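Local coordinates for protein Hia (Adhesin) (Haemophilus influenzae, PDB 3EMF) that probably mediates bacterial adhesion to host cells as a trimeric autotransporter of the outer membrane, this chain being its second binding domain, at residues 32-37 with 67-72. Sequence-based numbering, arbitrary orientation.
Sequences QEAYKG and GWVLSS
Tyr-35 OH, at the far end of the ring that lies against Val-69, is gripped from two other chains: it hydrogen-bonds to Glu-89 OE1 of the second subunit and to Lys-108 NZ of the third. The hydroxyl bonds fix the far end of the ring, the backbone of the 32-37 turn holds the near end, and Val-69 covers one flat face. Its CG2 methyl stands over the middle of that face, 3.6 Å from the ring centroid and 10° off the normal, a well-centred CH-pi contact. The same methyl lies 3.6 Å from both Tyr-35 CE1 and CZ. Val-69 reaches two neighbours by dividing its branches: CG1, anti to the backbone N (chi1 176°), comes to 4.1 Å from Ala-34 CB, while CG2 takes the ring.

Strand 67-74 pairs antiparallel with 80-85 and, through Val-69 to Ser-72, parallel with a strand of the second subunit, in the Trp ring domain of this trimeric adhesin. The turn, in the region matched by the HiaBD2_N family, thus packs on a sheet built from two chains. Two backbone hydrogen bonds brace the turn, Tyr-35 N to Gln-32 O at 3.0 Å and Lys-36 N to Glu-33 O at 3.1 Å. Ala-34 O passes 3.8 Å from Val-69 CG2 but accepts a hydrogen bond from Gln-83 NE2 on the adjoining strand, an amide that also serves Lys-36 O.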
loop_
_atom_site.group_PDB
_atom_site.type_symbol
_atom_site.label_atom_id
_atom_site.label_comp_id
_atom_site.label_asym_id
_atom_site.label_seq_id
_atom_site.Cartn_x
_atom_site.Cartn_y
_atom_site.Cartn_z
ATOM N N GLN A 32 11.835 -14.268 -5.709
ATOM C CA GLN A 32 12.324 -13.543 -4.537
ATOM C C GLN A 32 11.488 -13.776 -3.268
ATOM O O GLN A 32 10.271 -13.576 -3.270
ATOM C CB GLN A 32 12.397 -12.040 -4.840
ATOM C CG GLN A 32 13.488 -11.662 -5.821
ATOM C CD GLN A 32 13.512 -10.166 -6.082
ATOM O OE1 GLN A 32 14.120 -9.404 -5.328
ATOM N NE2 GLN A 32 12.846 -9.738 -7.154
ATOM N N GLU A 33 12.150 -14.183 -2.183
ATOM C CA GLU A 33 11.474 -14.396 -0.908
ATOM C C GLU A 33 10.708 -13.134 -0.482
ATOM O O GLU A 33 9.689 -13.225 0.188
ATOM C CB GLU A 33 12.469 -14.788 0.199
ATOM C CG GLU A 33 13.163 -16.140 -0.013
ATOM N N ALA A 34 11.217 -11.970 -0.864
ATOM C CA ALA A 34 10.581 -10.693 -0.523
ATOM C C ALA A 34 9.132 -10.590 -1.009
ATOM O O ALA A 34 8.286 -9.963 -0.360
ATOM C CB ALA A 34 11.409 -9.545 -1.077
ATOM N N TYR A 35 8.845 -11.204 -2.155
ATOM C CA TYR A 35 7.513 -11.130 -2.740
ATOM C C TYR A 35 6.654 -12.310 -2.358
ATOM O O TYR A 35 5.463 -12.350 -2.680
ATOM C CB TYR A 35 7.583 -11.042 -4.269
ATOM C CG TYR A 35 8.097 -9.717 -4.757
ATOM C CD1 TYR A 35 7.231 -8.748 -5.263
ATOM C CD2 TYR A 35 9.447 -9.420 -4.685
ATOM C CE1 TYR A 35 7.717 -7.527 -5.695
ATOM C CE2 TYR A 35 9.938 -8.205 -5.097
ATOM C CZ TYR A 35 9.077 -7.268 -5.611
ATOM O OH TYR A 35 9.598 -6.065 -6.033
ATOM N N LYS A 36 7.257 -13.283 -1.678
ATOM C CA LYS A 36 6.555 -14.534 -1.445
ATOM C C LYS A 36 5.259 -14.312 -0.690
ATOM O O LYS A 36 5.266 -13.750 0.405
ATOM C CB LYS A 36 7.438 -15.521 -0.645
ATOM C CG LYS A 36 6.750 -16.848 -0.399
ATOM C CD LYS A 36 7.660 -17.829 0.391
ATOM C CE LYS A 36 6.908 -19.119 0.732
ATOM N NZ LYS A 36 7.482 -19.836 1.926
ATOM N N GLY A 37 4.151 -14.784 -1.248
ATOM C CA GLY A 37 2.869 -14.640 -0.580
ATOM C C GLY A 37 2.086 -13.389 -0.974
ATOM O O GLY A 37 0.922 -13.251 -0.620
ATOM N N GLY A 67 -0.017 -5.815 -1.063
ATOM C CA GLY A 67 1.106 -5.202 -0.405
ATOM C C GLY A 67 2.138 -4.696 -1.373
ATOM O O GLY A 67 1.999 -4.843 -2.586
ATOM N N TRP A 68 3.155 -4.051 -0.827
ATOM C CA TRP A 68 4.289 -3.629 -1.623
ATOM C C TRP A 68 5.549 -4.015 -0.863
ATOM O O TRP A 68 5.501 -4.286 0.342
ATOM C CB TRP A 68 4.231 -2.108 -1.908
ATOM C CG TRP A 68 3.990 -1.240 -0.717
ATOM C CD1 TRP A 68 2.779 -0.970 -0.112
ATOM C CD2 TRP A 68 4.974 -0.487 0.007
ATOM N NE1 TRP A 68 2.971 -0.105 0.937
ATOM C CE2 TRP A 68 4.303 0.214 1.021
ATOM C CE3 TRP A 68 6.359 -0.329 -0.117
ATOM C CZ2 TRP A 68 4.975 1.046 1.924
ATOM C CZ3 TRP A 68 7.019 0.497 0.776
ATOM C CH2 TRP A 68 6.328 1.177 1.775
ATOM N N VAL A 69 6.675 -4.025 -1.561
ATOM C CA VAL A 69 7.927 -4.442 -0.949
ATOM C C VAL A 69 8.776 -3.248 -0.515
ATOM O O VAL A 69 8.973 -2.290 -1.266
ATOM C CB VAL A 69 8.721 -5.349 -1.898
ATOM C CG1 VAL A 69 10.051 -5.692 -1.292
ATOM C CG2 VAL A 69 7.915 -6.619 -2.219
ATOM N N LEU A 70 9.259 -3.315 0.718
ATOM C CA LEU A 70 10.084 -2.272 1.285
ATOM C C LEU A 70 11.500 -2.801 1.487
ATOM O O LEU A 70 11.697 -3.842 2.118
ATOM C CB LEU A 70 9.501 -1.839 2.621
ATOM C CG LEU A 70 10.386 -0.963 3.508
ATOM C CD1 LEU A 70 10.518 0.430 2.946
ATOM C CD2 LEU A 70 9.806 -0.911 4.911
ATOM N N SER A 71 12.482 -2.084 0.953
ATOM C CA SER A 71 13.860 -2.555 0.987
ATOM C C SER A 71 14.820 -1.482 1.461
ATOM O O SER A 71 14.572 -0.292 1.263
ATOM C CB SER A 71 14.276 -3.018 -0.409
ATOM O OG SER A 71 13.508 -4.136 -0.807
ATOM N N SER A 72 15.914 -1.910 2.088
ATOM C CA SER A 72 17.000 -1.013 2.458
ATOM C C SER A 72 18.292 -1.653 2.020
ATOM O O SER A 72 18.462 -2.872 2.128
ATOM C CB SER A 72 17.054 -0.784 3.973
ATOM O OG SER A 72 17.346 -1.992 4.665
#